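Local atomic coordinates of bifunctional protein PutA (Bdellovibrio bacteriovorus, PDB entry 5UR2), a protein that probably oxidises proline to glutamate in two steps, pairing a flavin-dependent proline dehydrogenase with an NAD-dependent L-glutamate gamma-semialdehyde dehydrogenase. Residues 538-550 and 654-666. Numbering follows the deposited sequence.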
loop_
_atom_site.group_PDB
_atom_site.type_symbol
_atom_site.label_atom_id
_atom_site.label_comp_id
_atom_site.label_asym_id
_atom_site.label_seq_id
_atom_site.Cartn_x
_atom_site.Cartn_y
_atom_site.Cartn_z
ATOM N N ALA B 538 -0.492 10.135 -34.073
ATOM C CA ALA B 538 -0.377 10.288 -32.626
ATOM C C ALA B 538 -0.046 8.951 -31.960
ATOM O O ALA B 538 0.839 8.873 -31.100
ATOM C CB ALA B 538 -1.671 10.890 -32.056
ATOM N N MET B 539 -0.737 7.884 -32.359
ATOM C CA MET B 539 -0.459 6.567 -31.787
ATOM C C MET B 539 0.974 6.128 -32.065
ATOM O O MET B 539 1.640 5.572 -31.180
ATOM C CB MET B 539 -1.450 5.539 -32.329
ATOM C CG MET B 539 -2.869 5.753 -31.854
ATOM S SD MET B 539 -3.009 5.673 -30.057
ATOM C CE MET B 539 -2.326 4.044 -29.744
ATOM N N GLN B 540 1.454 6.339 -33.298
ATOM C CA GLN B 540 2.817 5.946 -33.651
ATOM C C GLN B 540 3.843 6.753 -32.872
ATOM O O GLN B 540 4.826 6.188 -32.377
ATOM C CB GLN B 540 3.060 6.098 -35.162
ATOM C CG GLN B 540 2.435 4.997 -36.062
ATOM C CD GLN B 540 2.984 3.598 -35.780
ATOM O OE1 GLN B 540 4.105 3.439 -35.296
ATOM N NE2 GLN B 540 2.183 2.575 -36.080
ATOM N N ALA B 541 3.638 8.076 -32.757
ATOM C CA ALA B 541 4.573 8.917 -32.003
ATOM C C ALA B 541 4.651 8.497 -30.531
ATOM O O ALA B 541 5.743 8.453 -29.946
ATOM C CB ALA B 541 4.172 10.389 -32.119
ATOM N N ALA B 542 3.506 8.153 -29.931
ATOM C CA ALA B 542 3.480 7.720 -28.534
ATOM C C ALA B 542 4.176 6.376 -28.348
ATOM O O ALA B 542 4.920 6.181 -27.376
ATOM C CB ALA B 542 2.032 7.614 -28.053
ATOM N N GLN B 543 3.946 5.440 -29.268
ATOM C CA GLN B 543 4.572 4.128 -29.169
ATOM C C GLN B 543 6.085 4.227 -29.339
ATOM O O GLN B 543 6.841 3.633 -28.563
ATOM C CB GLN B 543 3.947 3.181 -30.198
ATOM C CG GLN B 543 4.475 1.755 -30.148
ATOM C CD GLN B 543 4.143 1.040 -28.836
ATOM O OE1 GLN B 543 3.156 1.354 -28.166
ATOM N NE2 GLN B 543 4.982 0.083 -28.462
ATOM N N THR B 544 6.548 5.010 -30.312
ATOM C CA THR B 544 7.988 5.202 -30.473
ATOM C C THR B 544 8.583 5.823 -29.217
ATOM O O THR B 544 9.616 5.369 -28.708
ATOM C CB THR B 544 8.272 6.090 -31.688
ATOM O OG1 THR B 544 7.908 5.396 -32.871
ATOM C CG2 THR B 544 9.754 6.465 -31.778
ATOM N N ALA B 545 7.927 6.866 -28.699
ATOM C CA ALA B 545 8.428 7.528 -27.505
ATOM C C ALA B 545 8.442 6.589 -26.298
ATOM O O ALA B 545 9.366 6.649 -25.479
ATOM C CB ALA B 545 7.581 8.766 -27.212
ATOM N N TYR B 546 7.469 5.680 -26.202
ATOM C CA TYR B 546 7.399 4.805 -25.033
ATOM C C TYR B 546 8.666 3.971 -24.871
ATOM O O TYR B 546 9.075 3.686 -23.741
ATOM C CB TYR B 546 6.164 3.910 -25.124
ATOM C CG TYR B 546 6.070 2.912 -24.001
ATOM C CD1 TYR B 546 5.846 3.326 -22.698
ATOM C CD2 TYR B 546 6.223 1.552 -24.247
ATOM C CE1 TYR B 546 5.788 2.418 -21.658
ATOM C CE2 TYR B 546 6.145 0.630 -23.226
ATOM C CZ TYR B 546 5.932 1.069 -21.926
ATOM O OH TYR B 546 5.867 0.163 -20.895
ATOM N N LYS B 547 9.315 3.620 -25.986
ATOM C CA LYS B 547 10.505 2.767 -25.968
ATOM C C LYS B 547 11.631 3.362 -25.122
ATOM O O LYS B 547 12.360 2.625 -24.445
ATOM C CB LYS B 547 10.980 2.541 -27.409
ATOM C CG LYS B 547 12.195 1.665 -27.558
ATOM C CD LYS B 547 12.706 1.662 -28.999
ATOM C CE LYS B 547 13.743 0.555 -29.223
ATOM N NZ LYS B 547 13.239 -0.771 -28.748
ATOM N N THR B 548 11.787 4.687 -25.130
ATOM C CA THR B 548 12.800 5.326 -24.296
ATOM C C THR B 548 12.227 5.959 -23.033
ATOM O O THR B 548 12.898 5.965 -21.997
ATOM C CB THR B 548 13.575 6.386 -25.099
ATOM O OG1 THR B 548 12.655 7.286 -25.735
ATOM C CG2 THR B 548 14.474 5.731 -26.159
ATOM N N TRP B 549 11.009 6.494 -23.088
ATOM C CA TRP B 549 10.438 7.141 -21.912
ATOM C C TRP B 549 10.243 6.160 -20.760
ATOM O O TRP B 549 10.373 6.548 -19.597
ATOM C CB TRP B 549 9.109 7.798 -22.277
ATOM C CG TRP B 549 8.333 8.388 -21.109
ATOM C CD1 TRP B 549 7.198 7.878 -20.539
ATOM C CD2 TRP B 549 8.635 9.591 -20.388
ATOM N NE1 TRP B 549 6.782 8.683 -19.514
ATOM C CE2 TRP B 549 7.648 9.743 -19.401
ATOM C CE3 TRP B 549 9.639 10.555 -20.484
ATOM C CZ2 TRP B 549 7.631 10.828 -18.527
ATOM C CZ3 TRP B 549 9.625 11.618 -19.601
ATOM C CH2 TRP B 549 8.624 11.751 -18.645
ATOM N N LYS B 550 9.918 4.898 -21.063
ATOM C CA LYS B 550 9.714 3.887 -20.028
ATOM C C LYS B 550 10.979 3.623 -19.215
ATOM O O LYS B 550 10.897 3.043 -18.123
ATOM C CB LYS B 550 9.226 2.586 -20.664
ATOM C CG LYS B 550 10.324 1.798 -21.418
ATOM C CD LYS B 550 9.714 0.642 -22.223
ATOM C CE LYS B 550 10.787 -0.152 -22.951
ATOM N NZ LYS B 550 10.192 -1.181 -23.861
ATOM N N ALA B 654 -0.747 11.160 -14.188
ATOM C CA ALA B 654 -0.674 9.827 -13.594
ATOM C C ALA B 654 -0.108 8.833 -14.596
ATOM O O ALA B 654 0.844 8.109 -14.295
ATOM C CB ALA B 654 -2.048 9.360 -13.101
ATOM N N ALA B 655 -0.649 8.836 -15.817
ATOM C CA ALA B 655 -0.170 7.928 -16.852
ATOM C C ALA B 655 1.305 8.173 -17.148
ATOM O O ALA B 655 2.109 7.239 -17.180
ATOM C CB ALA B 655 -0.999 8.108 -18.122
ATOM N N ALA B 656 1.669 9.432 -17.372
ATOM C CA ALA B 656 3.031 9.749 -17.779
ATOM C C ALA B 656 4.024 9.529 -16.645
ATOM O O ALA B 656 5.098 8.949 -16.866
ATOM C CB ALA B 656 3.101 11.186 -18.301
ATOM N N VAL B 657 3.687 9.959 -15.416
ATOM C CA VAL B 657 4.658 9.791 -14.338
ATOM C C VAL B 657 4.888 8.310 -14.074
ATOM O O VAL B 657 5.983 7.910 -13.661
ATOM C CB VAL B 657 4.232 10.525 -13.045
ATOM C CG1 VAL B 657 3.300 9.647 -12.183
ATOM C CG2 VAL B 657 5.462 10.910 -12.243
ATOM N N ALA B 658 3.889 7.468 -14.355
ATOM C CA ALA B 658 4.084 6.030 -14.218
ATOM C C ALA B 658 4.943 5.438 -15.324
ATOM O O ALA B 658 5.177 4.227 -15.303
ATOM C CB ALA B 658 2.734 5.309 -14.192
ATOM N N GLY B 659 5.438 6.242 -16.263
ATOM C CA GLY B 659 6.264 5.731 -17.335
ATOM C C GLY B 659 5.522 5.417 -18.618
ATOM O O GLY B 659 6.107 4.808 -19.518
ATOM N N ASN B 660 4.243 5.743 -18.705
ATOM C CA ASN B 660 3.520 5.536 -19.953
ATOM C C ASN B 660 3.616 6.770 -20.838
ATOM O O ASN B 660 3.919 7.871 -20.373
ATOM C CB ASN B 660 2.061 5.194 -19.668
ATOM C CG ASN B 660 1.922 4.024 -18.715
ATOM O OD1 ASN B 660 2.059 2.854 -19.122
ATOM N ND2 ASN B 660 1.665 4.326 -17.435
ATOM N N THR B 661 3.354 6.585 -22.127
ATOM C CA THR B 661 3.141 7.731 -23.004
ATOM C C THR B 661 1.642 7.905 -23.232
ATOM O O THR B 661 0.837 7.030 -22.896
ATOM C CB THR B 661 3.906 7.586 -24.328
ATOM O OG1 THR B 661 3.472 6.420 -25.028
ATOM C CG2 THR B 661 5.411 7.459 -24.046
ATOM N N VAL B 662 1.268 9.054 -23.793
ATOM C CA VAL B 662 -0.114 9.525 -23.745
ATOM C C VAL B 662 -0.540 10.108 -25.086
ATOM O O VAL B 662 0.202 10.870 -25.710
ATOM C CB VAL B 662 -0.289 10.595 -22.643
ATOM C CG1 VAL B 662 -1.675 11.215 -22.733
ATOM C CG2 VAL B 662 -0.047 9.995 -21.267
ATOM N N VAL B 663 -1.744 9.750 -25.529
ATOM C CA VAL B 663 -2.472 10.509 -26.537
ATOM C C VAL B 663 -3.717 11.040 -25.841
ATOM O O VAL B 663 -4.565 10.254 -25.398
ATOM C CB VAL B 663 -2.855 9.665 -27.754
ATOM C CG1 VAL B 663 -3.612 10.547 -28.761
ATOM C CG2 VAL B 663 -1.619 9.023 -28.377
ATOM N N MET B 664 -3.822 12.353 -25.704
ATOM C CA MET B 664 -4.974 12.934 -25.031
ATOM C C MET B 664 -5.920 13.527 -26.072
ATOM O O MET B 664 -5.491 14.248 -26.981
ATOM C CB MET B 664 -4.561 13.977 -23.990
ATOM C CG MET B 664 -3.759 15.156 -24.517
ATOM S SD MET B 664 -3.654 16.421 -23.230
ATOM C CE MET B 664 -2.115 17.213 -23.621
ATOM N N LYS B 665 -7.201 13.169 -25.949
ATOM C CA LYS B 665 -8.297 13.608 -26.802
ATOM C C LYS B 665 -9.233 14.444 -25.939
ATOM O O LYS B 665 -10.129 13.903 -25.277
ATOM C CB LYS B 665 -9.032 12.397 -27.387
ATOM C CG LYS B 665 -9.593 12.605 -28.781
ATOM C CD LYS B 665 -10.613 13.721 -28.839
ATOM C CE LYS B 665 -11.898 13.329 -28.131
ATOM N NZ LYS B 665 -12.936 14.404 -28.189
ATOM N N PRO B 666 -9.064 15.756 -25.900
ATOM C CA PRO B 666 -9.900 16.584 -25.021
ATOM C C PRO B 666 -11.313 16.731 -25.565
ATOM O O PRO B 666 -11.587 16.507 -26.747
ATOM C CB PRO B 666 -9.172 17.934 -25.022
ATOM C CG PRO B 666 -8.559 17.988 -26.430
ATOM C CD PRO B 666 -8.142 16.555 -26.728
#
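Helix 532-549 packs along strand 661-665 of the Rossmann-type sheet of the aldehyde dehydrogenase module, T661 and V663 meeting A538, A542 and Y546 in a buried helix-on-sheet contact. The axes of 538-549 and 661-665 run nearly antiparallel (162°) and approach to 7.7 Å, a spacing that suits the alanines of this helix face. A538 CB lies 3.8 Å from V663 CG1, and A542 CB rests on CG2 of the same valine, so both methyls lie against alanines; the M539 side chain crosses that of V663 at about a right angle, SD of M539 lying 4.0 Å from V663 CG2.

T661 does two jobs. With chi1 at 60°, T661 OG1 sits between the backbone N and carbonyl carbon and donates to A542 O (2.8 Å) from above the carbonyl plane, while Y546 N reaches that oxygen from the opposite face. T661 CG2 meanwhile lies 3.5 Å from Y546 CA.

Where helix 646-657 ends in a Schellman motif, G659 takes the positive phi that a side chain would resist. Its carbonyl oxygen meets the edge of the Y546 ring, whose hydroxyl bonds to S631 on neighbouring strand 623-638. The CB of N660 points away from the helix; its OD1 accepts from the backbone N of R632 and G633, and ND2 donates to A655 O. CG of W549 stands opposite its backbone N (chi1 174°), which sends the indole across to the turn, where W549 NE1 donates to A656 O at 3.1 Å, almost in the ring plane.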